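Local structure of MlnD (Bacillus methylotrophicus, 5IL5) at residues 58-63 and 178-183; 66-71 and 101-106; 94-99 and 238-243; 155-160 and 190-195; 196-201 and 225-230. The protein is the dehydratase domain of a trans-AT polyketide synthase of macrolactin assembly, a double-hotdog lyase that probably removes water from carrier-bound beta-hydroxyacyl chains. All coordinates share one frame; numbering follows the deposited sequence.

Interactions 1 and 3 each join the N-terminal hotdog fold to the C-terminal one, and their centres lie about 21 Å apart. Interaction 3 pairs strands 92-98 and 239-245; interaction 1 pairs the short strands 59-61 and 179-181. Interaction 2 stays within the N-terminal half, about 10 Å between centres from interaction 1, and meets it where Ile59 N lies 2.5 Å from Met68 O. In the C-terminal fold, interaction 4 packs 155-160 on strand 188-194 and interaction 5 uses its neighbour 197-202, centres about 11 Å apart. Along the chain, interaction 2 nests inside the loop closed by interaction 1, and interactions 4 and 5 inside that of interaction 3. Two separate places thus tie the halves together.

Interaction 1 (58-63 and 178-183); sequences YIKTKY and GYSCSD
The Tyr58 ring lies over Ser182, whose CB sits 3.6 Å from the ring centroid and 15° off its normal, a CH-pi contact displaced toward the CZ rim. CG of Tyr58 occupies the crowded position between backbone N and carbonyl carbon (chi1 57°), which folds the ring across the neighbouring strand. Beneath it, Ser182 N gives a nearly straight bond to Tyr58 O (3.2 Å). Lys60 and Ser180 form the antiparallel hydrogen-bonded pair: Lys60 N reaches Ser180 O at 3.0 Å from above the carbonyl plane, and Ser180 N returns to Lys60 O within the plane. On the face of Ile59, Thr61, Tyr179 and Cys181, the Ile59 CG2 branch crosses Tyr179 at about a right angle, 3.9 Å from CE2. The Tyr179 hydroxyl is held by Glu219 and Gln223 of helix 215-229. Backbone bonds therefore fix the register of this bridge between the two hotdog folds, while Ile59, Tyr179 and Cys181 make apolar contacts on the side facing helix 215-229.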
# COMPACT_ATOMS: atom_id res chain seq x y z
N TYR A 58 17.34 -6.05 -19.65
CA TYR A 58 16.82 -7.27 -20.25
C TYR A 58 17.97 -8.22 -20.54
O TYR A 58 19.12 -7.80 -20.71
CB TYR A 58 16.02 -6.98 -21.54
CG TYR A 58 16.80 -6.24 -22.60
CD1 TYR A 58 17.64 -6.92 -23.48
CD2 TYR A 58 16.68 -4.86 -22.74
CE1 TYR A 58 18.35 -6.24 -24.46
CE2 TYR A 58 17.38 -4.18 -23.72
CZ TYR A 58 18.21 -4.87 -24.57
OH TYR A 58 18.91 -4.19 -25.54
N ILE A 59 17.65 -9.52 -20.58
CA ILE A 59 18.58 -10.54 -21.06
C ILE A 59 17.87 -11.33 -22.15
O ILE A 59 16.65 -11.29 -22.29
CB ILE A 59 19.08 -11.49 -19.95
CG1 ILE A 59 17.93 -12.27 -19.30
CG2 ILE A 59 19.83 -10.72 -18.88
CD1 ILE A 59 18.39 -13.49 -18.51
N LYS A 60 18.67 -12.04 -22.94
CA LYS A 60 18.18 -12.97 -23.95
C LYS A 60 18.93 -14.28 -23.81
O LYS A 60 20.13 -14.28 -23.50
CB LYS A 60 18.36 -12.42 -25.36
CG LYS A 60 17.96 -10.96 -25.53
CD LYS A 60 18.24 -10.47 -26.96
CE LYS A 60 17.74 -9.05 -27.17
NZ LYS A 60 17.98 -8.56 -28.56
N THR A 61 18.24 -15.39 -24.02
CA THR A 61 18.87 -16.70 -24.05
C THR A 61 18.48 -17.43 -25.33
O THR A 61 17.51 -17.08 -25.99
CB THR A 61 18.50 -17.56 -22.83
OG1 THR A 61 17.10 -17.88 -22.87
CG2 THR A 61 18.82 -16.82 -21.56
N LYS A 62 19.28 -18.44 -25.67
CA LYS A 62 18.96 -19.26 -26.83
C LYS A 62 17.67 -20.04 -26.66
O LYS A 62 17.13 -20.55 -27.65
CB LYS A 62 20.13 -20.22 -27.10
CG LYS A 62 20.46 -21.14 -25.93
CD LYS A 62 21.71 -21.96 -26.20
CE LYS A 62 22.16 -22.70 -24.95
NZ LYS A 62 23.27 -23.66 -25.23
N TYR A 63 17.14 -20.14 -25.43
CA TYR A 63 15.90 -20.87 -25.20
C TYR A 63 14.66 -20.03 -25.48
O TYR A 63 13.56 -20.60 -25.55
CB TYR A 63 15.84 -21.36 -23.75
CG TYR A 63 16.97 -22.27 -23.35
CD1 TYR A 63 17.03 -23.58 -23.80
CD2 TYR A 63 17.99 -21.82 -22.52
CE1 TYR A 63 18.06 -24.42 -23.43
CE2 TYR A 63 19.02 -22.65 -22.15
CZ TYR A 63 19.05 -23.95 -22.61
OH TYR A 63 20.08 -24.77 -22.23
N GLY A 178 25.06 -18.84 -25.29
CA GLY A 178 23.64 -18.57 -25.40
C GLY A 178 23.10 -17.52 -24.45
O GLY A 178 21.90 -17.55 -24.15
N TYR A 179 23.94 -16.60 -23.98
CA TYR A 179 23.51 -15.54 -23.08
C TYR A 179 23.97 -14.20 -23.64
O TYR A 179 25.15 -14.03 -23.96
CB TYR A 179 24.09 -15.73 -21.68
CG TYR A 179 23.93 -14.54 -20.76
CD1 TYR A 179 24.86 -13.50 -20.76
CD2 TYR A 179 22.86 -14.45 -19.87
CE1 TYR A 179 24.72 -12.42 -19.92
CE2 TYR A 179 22.72 -13.37 -19.03
CZ TYR A 179 23.65 -12.36 -19.05
OH TYR A 179 23.52 -11.28 -18.21
N SER A 180 23.04 -13.26 -23.75
CA SER A 180 23.38 -11.88 -24.05
C SER A 180 22.52 -10.98 -23.18
O SER A 180 21.54 -11.42 -22.57
CB SER A 180 23.19 -11.55 -25.54
OG SER A 180 21.83 -11.68 -25.92
N CYS A 181 22.89 -9.71 -23.12
CA CYS A 181 22.26 -8.79 -22.20
C CYS A 181 22.45 -7.37 -22.69
O CYS A 181 23.33 -7.08 -23.50
CB CYS A 181 22.83 -8.96 -20.78
SG CYS A 181 24.56 -8.49 -20.61
N SER A 182 21.59 -6.48 -22.18
CA SER A 182 21.69 -5.06 -22.45
C SER A 182 22.97 -4.48 -21.85
O SER A 182 23.49 -4.95 -20.84
CB SER A 182 20.46 -4.35 -21.88
OG SER A 182 20.38 -4.53 -20.48
N ASP A 183 23.49 -3.42 -22.50
CA ASP A 183 24.71 -2.79 -22.01
C ASP A 183 24.56 -2.33 -20.57
O ASP A 183 25.56 -2.23 -19.84
CB ASP A 183 25.08 -1.59 -22.87
CG ASP A 183 25.44 -1.98 -24.29
OD1 ASP A 183 25.61 -3.19 -24.56
OD2 ASP A 183 25.54 -1.06 -25.14

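Interaction 2 (66-71 and 101-106); sequences REMFPF and PMLQSG
Met68 starts with CB near the carbonyl oxygen of Met102, and its CG, anti to the carbonyl carbon (chi1 -66°), lies 4.1 Å from CD2 of Leu103 as the two side chains run side by side. SD comes next, 3.3 Å from CB of Pro101, whose ring it crosses obliquely. A bend at chi3 (-77°) then turns CE to Thr61 of the adjoining strand 59-61. Pro101 is also met by Phe71, with CE1 of that ring 3.8 Å from Pro101 CB. Across the sheet from Met68 and Leu103, Phe69 and Met102 lie alongside one another, pointing the same way, their CB atoms 3.9 Å apart. The extended Met102 carries SD obliquely to the Phe69 ring, 5.1 Å from its centroid, a Met-aromatic contact. Both side chains also touch Met77 of helix 74-86. Phe69 N bonds Met102 O and Gln104 N bonds Glu67 O, each at 3.2 Å. These two rather long main-chain bonds link loosely paired segments of the N-terminal hotdog fold, so the contact relies largely on apolar side chains, Met68, Leu103, Pro101 and Phe71 on one side and Phe69 with Met102 on the other.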
# COMPACT_ATOMS: atom_id res chain seq x y z
N ARG A 66 11.84 -14.18 -26.87
CA ARG A 66 11.55 -12.88 -26.27
C ARG A 66 12.65 -12.48 -25.28
O ARG A 66 13.32 -13.33 -24.69
CB ARG A 66 10.20 -12.95 -25.56
CG ARG A 66 9.07 -13.40 -26.48
CD ARG A 66 7.71 -13.12 -25.89
NE ARG A 66 6.62 -13.42 -26.82
CZ ARG A 66 6.07 -12.57 -27.68
NH1 ARG A 66 6.48 -11.31 -27.76
NH2 ARG A 66 5.08 -12.98 -28.46
N GLU A 67 12.81 -11.17 -25.10
CA GLU A 67 13.67 -10.62 -24.06
C GLU A 67 13.14 -10.98 -22.67
O GLU A 67 11.96 -11.31 -22.50
CB GLU A 67 13.79 -9.11 -24.23
CG GLU A 67 14.73 -8.68 -25.36
CD GLU A 67 14.64 -7.20 -25.68
OE1 GLU A 67 14.24 -6.41 -24.78
OE2 GLU A 67 14.95 -6.82 -26.83
N MET A 68 14.02 -10.91 -21.67
CA MET A 68 13.65 -11.25 -20.30
C MET A 68 14.25 -10.26 -19.32
O MET A 68 15.36 -9.76 -19.51
CB MET A 68 14.15 -12.63 -19.88
CG MET A 68 13.53 -13.79 -20.59
SD MET A 68 14.38 -15.29 -20.10
CE MET A 68 15.87 -15.14 -21.06
N PHE A 69 13.52 -10.02 -18.24
CA PHE A 69 14.09 -9.32 -17.11
C PHE A 69 15.07 -10.25 -16.39
O PHE A 69 14.75 -11.42 -16.17
CB PHE A 69 13.00 -8.87 -16.14
CG PHE A 69 13.49 -7.96 -15.06
CD1 PHE A 69 13.70 -6.62 -15.31
CD2 PHE A 69 13.75 -8.45 -13.79
CE1 PHE A 69 14.16 -5.78 -14.31
CE2 PHE A 69 14.21 -7.61 -12.79
CZ PHE A 69 14.42 -6.27 -13.06
N PRO A 70 16.25 -9.76 -16.01
CA PRO A 70 17.26 -10.66 -15.43
C PRO A 70 16.70 -11.44 -14.25
O PRO A 70 15.95 -10.91 -13.43
CB PRO A 70 18.38 -9.71 -15.00
CG PRO A 70 17.80 -8.33 -15.06
CD PRO A 70 16.76 -8.38 -16.12
N PHE A 71 17.09 -12.71 -14.17
CA PHE A 71 16.56 -13.59 -13.13
C PHE A 71 16.85 -13.05 -11.74
O PHE A 71 15.94 -12.82 -10.95
CB PHE A 71 17.15 -14.99 -13.28
CG PHE A 71 16.65 -15.73 -14.47
CD1 PHE A 71 15.36 -16.23 -14.49
CD2 PHE A 71 17.47 -15.96 -15.57
CE1 PHE A 71 14.89 -16.92 -15.58
CE2 PHE A 71 16.99 -16.65 -16.67
CZ PHE A 71 15.70 -17.13 -16.67
N PRO A 101 10.81 -17.57 -16.43
CA PRO A 101 11.40 -16.27 -16.76
C PRO A 101 10.35 -15.18 -16.91
O PRO A 101 9.21 -15.43 -17.30
CB PRO A 101 12.11 -16.53 -18.09
CG PRO A 101 11.32 -17.63 -18.71
CD PRO A 101 10.86 -18.50 -17.57
N MET A 102 10.76 -13.95 -16.60
CA MET A 102 9.90 -12.79 -16.77
C MET A 102 9.98 -12.34 -18.22
O MET A 102 10.72 -11.43 -18.59
CB MET A 102 10.31 -11.67 -15.82
CG MET A 102 10.08 -11.99 -14.35
SD MET A 102 10.33 -10.56 -13.28
CE MET A 102 9.70 -11.20 -11.72
N LEU A 103 9.20 -13.02 -19.07
CA LEU A 103 9.10 -12.59 -20.45
C LEU A 103 8.56 -11.17 -20.51
O LEU A 103 7.59 -10.83 -19.81
CB LEU A 103 8.18 -13.52 -21.24
CG LEU A 103 8.49 -15.01 -21.20
CD1 LEU A 103 7.43 -15.78 -21.97
CD2 LEU A 103 9.87 -15.28 -21.74
N GLN A 104 9.18 -10.34 -21.33
CA GLN A 104 8.72 -8.98 -21.55
C GLN A 104 8.20 -8.88 -22.97
O GLN A 104 8.94 -9.08 -23.94
CB GLN A 104 9.82 -7.95 -21.28
CG GLN A 104 9.30 -6.50 -21.38
CD GLN A 104 8.46 -6.04 -20.18
OE1 GLN A 104 7.27 -5.71 -20.32
NE2 GLN A 104 9.09 -5.97 -19.01
N SER A 105 6.91 -8.58 -23.09
CA SER A 105 6.20 -8.65 -24.36
C SER A 105 5.43 -7.35 -24.54
O SER A 105 5.86 -6.30 -24.07
CB SER A 105 5.27 -9.87 -24.38
OG SER A 105 4.63 -10.00 -25.64
N GLY A 106 4.28 -7.41 -25.21
CA GLY A 106 3.41 -6.26 -25.27
C GLY A 106 2.25 -6.43 -24.32
O GLY A 106 1.76 -5.46 -23.74

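Interaction 3 (94-99 and 238-243); sequences TELSFR and ENIKEC
The seam of the double hotdog runs here, where strand 92-98 of the N-terminal fold pairs antiparallel with strand 239-245 of the C-terminal one. Leu96 and Ile240 make the hydrogen-bonded pair: Leu96 N binds Ile240 O at 2.7 Å in the carbonyl plane, and Ile240 N returns to Leu96 O at 2.9 Å from above it. Phe98 N to Glu238 O and Glu95 N to Lys241 O extend the bonding at either end. Leu96 CD1 lies beside Ile240 O, and Leu96 CB is 4.0 Å from Ile240 CB. CD1 of Ile240 in turn meets Phe98 CE1 obliquely. On the other face the methyl of Thr94 lies beside CG of Glu242, 4.0 Å away. Classic beta bulges at Glu238-Asn239 and Lys241-Glu242 face Val286 and Ser283. Strand 134-140 adjoins strand 92-98 on the edge away from 239-245, and strand 278-286 adjoins 239-245, while helix 74-86 packs against the Leu96, Phe98 and Cys243 side chains.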
# COMPACT_ATOMS: atom_id res chain seq x y z
N THR A 94 16.86 -17.44 1.91
CA THR A 94 17.20 -18.85 1.81
C THR A 94 16.19 -19.55 0.91
O THR A 94 15.07 -19.08 0.72
CB THR A 94 17.26 -19.51 3.19
OG1 THR A 94 15.96 -19.51 3.80
CG2 THR A 94 18.23 -18.74 4.09
N GLU A 95 16.63 -20.68 0.36
CA GLU A 95 15.77 -21.59 -0.40
C GLU A 95 15.05 -20.84 -1.52
O GLU A 95 13.82 -20.80 -1.59
CB GLU A 95 14.78 -22.29 0.52
CG GLU A 95 15.39 -22.88 1.78
CD GLU A 95 14.33 -23.47 2.68
OE1 GLU A 95 13.18 -23.64 2.20
OE2 GLU A 95 14.66 -23.74 3.87
N LEU A 96 15.84 -20.22 -2.39
CA LEU A 96 15.29 -19.52 -3.53
C LEU A 96 15.01 -20.51 -4.66
O LEU A 96 15.80 -21.42 -4.91
CB LEU A 96 16.25 -18.44 -4.02
CG LEU A 96 16.67 -17.38 -3.00
CD1 LEU A 96 17.85 -17.85 -2.15
CD2 LEU A 96 17.02 -16.09 -3.72
N SER A 97 13.86 -20.34 -5.31
CA SER A 97 13.44 -21.23 -6.39
C SER A 97 12.97 -20.39 -7.57
O SER A 97 12.05 -19.58 -7.43
CB SER A 97 12.32 -22.16 -5.91
OG SER A 97 11.93 -23.04 -6.94
N PHE A 98 13.59 -20.58 -8.73
CA PHE A 98 13.23 -19.86 -9.94
C PHE A 98 12.53 -20.83 -10.89
O PHE A 98 13.11 -21.85 -11.29
CB PHE A 98 14.46 -19.24 -10.60
CG PHE A 98 15.09 -18.15 -9.76
CD1 PHE A 98 15.94 -18.46 -8.71
CD2 PHE A 98 14.81 -16.82 -10.02
CE1 PHE A 98 16.51 -17.46 -7.95
CE2 PHE A 98 15.38 -15.82 -9.25
CZ PHE A 98 16.23 -16.15 -8.22
N ARG A 99 11.29 -20.51 -11.25
CA ARG A 99 10.44 -21.42 -12.01
C ARG A 99 10.10 -20.94 -13.41
O ARG A 99 9.94 -21.77 -14.31
CB ARG A 99 9.14 -21.67 -11.24
CG ARG A 99 9.33 -22.61 -10.07
CD ARG A 99 8.13 -22.65 -9.16
NE ARG A 99 6.88 -22.89 -9.87
CZ ARG A 99 5.74 -23.19 -9.26
NH1 ARG A 99 5.70 -23.30 -7.93
NH2 ARG A 99 4.65 -23.39 -9.97
N GLU A 238 17.56 -22.87 -11.13
CA GLU A 238 16.39 -23.51 -10.54
C GLU A 238 16.35 -23.32 -9.03
O GLU A 238 15.28 -23.06 -8.46
CB GLU A 238 16.37 -24.99 -10.92
CG GLU A 238 15.03 -25.70 -10.74
CD GLU A 238 14.94 -26.99 -11.53
OE1 GLU A 238 16.00 -27.55 -11.91
OE2 GLU A 238 13.80 -27.45 -11.78
N ASN A 239 17.50 -23.44 -8.36
CA ASN A 239 17.55 -23.33 -6.91
C ASN A 239 18.78 -22.55 -6.47
O ASN A 239 19.83 -22.59 -7.12
CB ASN A 239 17.59 -24.71 -6.25
CG ASN A 239 16.26 -25.41 -6.32
OD1 ASN A 239 15.99 -26.16 -7.25
ND2 ASN A 239 15.42 -25.19 -5.32
N ILE A 240 18.63 -21.82 -5.36
CA ILE A 240 19.75 -21.18 -4.68
C ILE A 240 19.52 -21.34 -3.18
O ILE A 240 18.48 -20.90 -2.66
CB ILE A 240 19.90 -19.70 -5.06
CG1 ILE A 240 19.94 -19.58 -6.58
CG2 ILE A 240 21.17 -19.13 -4.42
CD1 ILE A 240 20.32 -18.22 -7.13
N LYS A 241 20.47 -21.96 -2.49
CA LYS A 241 20.25 -22.31 -1.09
C LYS A 241 20.28 -21.07 -0.19
O LYS A 241 19.37 -20.85 0.61
CB LYS A 241 21.27 -23.35 -0.63
CG LYS A 241 21.05 -24.74 -1.24
CD LYS A 241 21.14 -25.86 -0.20
CE LYS A 241 20.85 -27.25 -0.77
NZ LYS A 241 19.40 -27.47 -1.09
N GLU A 242 21.33 -20.24 -0.30
CA GLU A 242 21.45 -19.07 0.56
C GLU A 242 21.84 -17.83 -0.24
O GLU A 242 22.58 -17.91 -1.22
CB GLU A 242 22.48 -19.27 1.67
CG GLU A 242 21.91 -19.91 2.92
CD GLU A 242 22.95 -20.06 4.01
OE1 GLU A 242 24.14 -19.78 3.74
OE2 GLU A 242 22.58 -20.42 5.15
N CYS A 243 21.35 -16.69 0.23
CA CYS A 243 21.81 -15.38 -0.23
C CYS A 243 21.92 -14.45 0.98
O CYS A 243 20.91 -14.11 1.59
CB CYS A 243 20.86 -14.79 -1.27
SG CYS A 243 21.37 -13.15 -1.78

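Interaction 4 (155-160 and 190-195); sequences EPFLSQ and HCVSRN
Apolar contact comes first: Val192 points toward helix 155-158 and places CG1 at the edge of the Phe157 ring, near its plane, 4.1 Å from CD2. The Phe157 ring also touches Leu199 on the neighbouring strand 197-202. The other methyl of Val192, CG2, is in van der Waals contact with the backbone carbonyl of Phe157, 3.9 Å from its O. The contact of charge with pi electrons is weaker. CZ of Arg194 stands above the Phe157 ring, 14° off its normal, but at 5.0 Å from the centroid, so any attraction is slight. A bend at chi3 (-47°) turns the guanidinium back to the helix, where its NH2 lies 3.7 Å from Pro156 CB, packing rather than bonding. As for hydrogen bonds, within 155-160 Glu155 O accepts from Leu158 N at 2.9 Å and from Ser159 N; none crosses to 190-195. The arrangement is that of a short helix resting, through side chains alone, against the sheet of the C-terminal hotdog fold.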
# COMPACT_ATOMS: atom_id res chain seq x y z
N GLU A 155 45.06 -12.48 -4.35
CA GLU A 155 46.40 -12.41 -4.94
C GLU A 155 46.61 -13.40 -6.08
O GLU A 155 47.11 -12.99 -7.14
CB GLU A 155 47.45 -12.57 -3.84
CG GLU A 155 47.56 -11.42 -2.81
CD GLU A 155 47.05 -10.08 -3.32
OE1 GLU A 155 47.58 -9.58 -4.33
OE2 GLU A 155 46.12 -9.54 -2.69
N PRO A 156 46.28 -14.69 -5.94
CA PRO A 156 46.56 -15.63 -7.04
C PRO A 156 45.98 -15.21 -8.38
O PRO A 156 46.59 -15.47 -9.42
CB PRO A 156 45.90 -16.93 -6.56
CG PRO A 156 45.89 -16.84 -5.09
CD PRO A 156 45.96 -15.39 -4.68
N PHE A 157 44.82 -14.56 -8.38
CA PHE A 157 44.20 -14.15 -9.64
C PHE A 157 44.80 -12.86 -10.17
O PHE A 157 44.78 -12.62 -11.39
CB PHE A 157 42.69 -14.01 -9.43
CG PHE A 157 42.03 -15.27 -8.94
CD1 PHE A 157 42.02 -15.58 -7.59
CD2 PHE A 157 41.45 -16.17 -9.83
CE1 PHE A 157 41.43 -16.74 -7.13
CE2 PHE A 157 40.87 -17.33 -9.37
CZ PHE A 157 40.86 -17.61 -8.02
N LEU A 158 45.35 -12.03 -9.28
CA LEU A 158 45.87 -10.73 -9.68
C LEU A 158 47.20 -10.86 -10.42
O LEU A 158 47.52 -10.01 -11.26
CB LEU A 158 46.01 -9.83 -8.45
CG LEU A 158 44.77 -9.76 -7.55
CD1 LEU A 158 45.05 -9.15 -6.18
CD2 LEU A 158 43.65 -8.98 -8.22
N SER A 159 47.97 -11.91 -10.13
CA SER A 159 49.32 -12.03 -10.68
C SER A 159 49.29 -12.30 -12.18
O SER A 159 50.21 -11.91 -12.91
CB SER A 159 50.09 -13.14 -9.98
OG SER A 159 49.60 -14.41 -10.38
N GLN A 160 48.25 -12.98 -12.66
CA GLN A 160 48.15 -13.34 -14.07
C GLN A 160 47.47 -12.19 -14.81
O GLN A 160 46.31 -12.24 -15.21
CB GLN A 160 47.37 -14.63 -14.25
CG GLN A 160 47.99 -15.84 -13.61
CD GLN A 160 49.35 -16.15 -14.21
OE1 GLN A 160 49.57 -15.97 -15.41
NE2 GLN A 160 50.27 -16.60 -13.37
N HIS A 190 37.04 -7.27 -16.92
CA HIS A 190 37.89 -8.35 -17.40
C HIS A 190 37.71 -9.56 -16.48
O HIS A 190 37.13 -9.46 -15.40
CB HIS A 190 39.36 -7.93 -17.49
CG HIS A 190 39.95 -7.48 -16.20
ND1 HIS A 190 40.35 -8.36 -15.21
CD2 HIS A 190 40.22 -6.24 -15.72
CE1 HIS A 190 40.84 -7.68 -14.19
NE2 HIS A 190 40.77 -6.39 -14.47
N CYS A 191 38.23 -10.70 -16.94
CA CYS A 191 37.94 -12.00 -16.34
C CYS A 191 39.21 -12.83 -16.22
O CYS A 191 40.02 -12.89 -17.16
CB CYS A 191 36.89 -12.73 -17.19
SG CYS A 191 36.59 -14.46 -16.81
N VAL A 192 39.39 -13.49 -15.07
CA VAL A 192 40.44 -14.48 -14.84
C VAL A 192 39.80 -15.79 -14.41
O VAL A 192 39.02 -15.82 -13.45
CB VAL A 192 41.45 -14.02 -13.77
CG1 VAL A 192 42.55 -15.07 -13.59
CG2 VAL A 192 42.07 -12.69 -14.13
N SER A 193 40.13 -16.87 -15.11
CA SER A 193 39.50 -18.17 -14.90
C SER A 193 40.56 -19.25 -14.78
O SER A 193 41.39 -19.41 -15.68
CB SER A 193 38.54 -18.49 -16.05
OG SER A 193 37.85 -19.70 -15.82
N ARG A 194 40.53 -20.00 -13.68
CA ARG A 194 41.45 -21.11 -13.47
C ARG A 194 40.80 -22.21 -12.63
O ARG A 194 40.24 -21.92 -11.57
CB ARG A 194 42.71 -20.65 -12.76
CG ARG A 194 43.15 -19.22 -13.02
CD ARG A 194 44.44 -18.93 -12.27
NE ARG A 194 44.32 -19.40 -10.89
CZ ARG A 194 45.28 -19.34 -9.98
NH1 ARG A 194 46.46 -18.82 -10.26
NH2 ARG A 194 45.04 -19.80 -8.76
N ASN A 195 40.91 -23.46 -13.09
CA ASN A 195 40.59 -24.62 -12.27
C ASN A 195 39.12 -24.65 -11.85
O ASN A 195 38.79 -25.14 -10.77
CB ASN A 195 41.50 -24.67 -11.03
CG ASN A 195 41.52 -26.03 -10.38
OD1 ASN A 195 41.70 -27.06 -11.05
ND2 ASN A 195 41.35 -26.05 -9.06

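Interaction 5 (196-201 and 225-230); sequences GQVLLK and VIYLAG
Leu228, on the last turn of helix 215-229, carries most of this contact. Its CG is anti to the carbonyl carbon (chi1 -73°) and chi2 of -170° spreads the two methyls over the start of strand 197-202. CD1 lies 3.3 Å from Gly196 O, and CD2 lies 3.7 Å from Gln197 N. Val198 meets it obliquely with CG1, 3.8 Å from Leu228 CG; that methyl sits in the crowded position between backbone N and carbonyl carbon (chi1 66°), while CG2 is anti to the backbone N. This choice sends CG2 to the other neighbour on the helix, Tyr227, at 4.3 Å from CD2. Long helix against curved sheet is the arrangement that gives the hotdog fold its name, and here helix 215-229 is the sausage of the C-terminal copy; the axis of its last turns, 225-229, runs 8.6 Å from that of strand 197-201 at closest approach. CG of Tyr227 is anti to the backbone N, which directs the ring away from Leu228 to meet Phe170, and the hydroxyl bonds Arg173 on helix 167-176. Val198 also packs on Cys191 of the adjacent strand 188-194.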
# COMPACT_ATOMS: atom_id res chain seq x y z
N GLY A 196 38.24 -24.14 -12.70
CA GLY A 196 36.84 -24.05 -12.35
C GLY A 196 36.56 -22.96 -11.34
O GLY A 196 35.63 -23.07 -10.54
N GLN A 197 37.38 -21.91 -11.36
CA GLN A 197 37.19 -20.73 -10.54
C GLN A 197 37.34 -19.52 -11.44
O GLN A 197 38.07 -19.56 -12.43
CB GLN A 197 38.23 -20.69 -9.40
CG GLN A 197 38.31 -21.98 -8.58
CD GLN A 197 39.48 -21.97 -7.61
OE1 GLN A 197 40.47 -21.26 -7.81
NE2 GLN A 197 39.36 -22.75 -6.53
N VAL A 198 36.62 -18.44 -11.12
CA VAL A 198 36.63 -17.24 -11.95
C VAL A 198 36.56 -16.02 -11.05
O VAL A 198 35.77 -15.99 -10.10
CB VAL A 198 35.47 -17.23 -12.97
CG1 VAL A 198 34.12 -17.13 -12.27
CG2 VAL A 198 35.64 -16.10 -13.98
N LEU A 199 37.40 -15.03 -11.32
CA LEU A 199 37.34 -13.74 -10.65
C LEU A 199 37.07 -12.68 -11.71
O LEU A 199 37.88 -12.49 -12.62
CB LEU A 199 38.64 -13.43 -9.90
CG LEU A 199 38.67 -12.15 -9.07
CD1 LEU A 199 37.64 -12.17 -7.94
CD2 LEU A 199 40.06 -11.90 -8.50
N LEU A 200 35.94 -11.99 -11.58
CA LEU A 200 35.58 -10.90 -12.48
C LEU A 200 35.90 -9.55 -11.86
O LEU A 200 35.66 -9.33 -10.67
CB LEU A 200 34.10 -10.95 -12.84
CG LEU A 200 33.56 -12.23 -13.48
CD1 LEU A 200 32.09 -12.05 -13.82
CD2 LEU A 200 34.35 -12.58 -14.72
N LYS A 201 36.45 -8.66 -12.68
CA LYS A 201 36.60 -7.26 -12.32
C LYS A 201 35.38 -6.52 -12.84
O LYS A 201 35.10 -6.54 -14.04
CB LYS A 201 37.87 -6.65 -12.91
CG LYS A 201 37.93 -5.14 -12.75
CD LYS A 201 38.07 -4.74 -11.31
CE LYS A 201 38.31 -3.25 -11.19
NZ LYS A 201 37.03 -2.50 -11.30
N VAL A 225 28.79 -17.40 -13.14
CA VAL A 225 28.36 -18.79 -13.10
C VAL A 225 28.22 -19.35 -14.51
O VAL A 225 28.65 -20.48 -14.79
CB VAL A 225 27.04 -18.90 -12.31
CG1 VAL A 225 26.55 -20.34 -12.27
CG2 VAL A 225 27.24 -18.36 -10.90
N ILE A 226 27.62 -18.59 -15.42
CA ILE A 226 27.44 -19.07 -16.79
C ILE A 226 28.80 -19.34 -17.43
O ILE A 226 28.95 -20.24 -18.26
CB ILE A 226 26.66 -18.04 -17.62
CG1 ILE A 226 25.28 -17.76 -17.05
CG2 ILE A 226 26.52 -18.51 -19.06
CD1 ILE A 226 24.74 -16.47 -17.58
N TYR A 227 29.80 -18.55 -17.04
CA TYR A 227 31.13 -18.71 -17.63
C TYR A 227 31.78 -20.00 -17.16
O TYR A 227 32.37 -20.74 -17.96
CB TYR A 227 31.99 -17.49 -17.28
CG TYR A 227 33.25 -17.42 -18.08
CD1 TYR A 227 33.28 -16.76 -19.30
CD2 TYR A 227 34.41 -18.04 -17.64
CE1 TYR A 227 34.44 -16.71 -20.05
CE2 TYR A 227 35.57 -17.99 -18.38
CZ TYR A 227 35.57 -17.33 -19.59
OH TYR A 227 36.73 -17.28 -20.33
N LEU A 228 31.69 -20.29 -15.86
CA LEU A 228 32.19 -21.56 -15.34
C LEU A 228 31.36 -22.73 -15.86
O LEU A 228 31.91 -23.74 -16.29
CB LEU A 228 32.17 -21.57 -13.82
CG LEU A 228 33.22 -20.74 -13.09
CD1 LEU A 228 33.15 -21.11 -11.61
CD2 LEU A 228 34.63 -20.91 -13.65
N ALA A 229 30.03 -22.59 -15.84
CA ALA A 229 29.17 -23.70 -16.22
C ALA A 229 29.20 -23.94 -17.73
O ALA A 229 29.22 -25.10 -18.17
CB ALA A 229 27.74 -23.40 -15.75
N GLY A 230 29.22 -22.88 -18.52
CA GLY A 230 29.30 -23.04 -19.97
C GLY A 230 28.09 -23.76 -20.53
O GLY A 230 26.94 -23.38 -20.27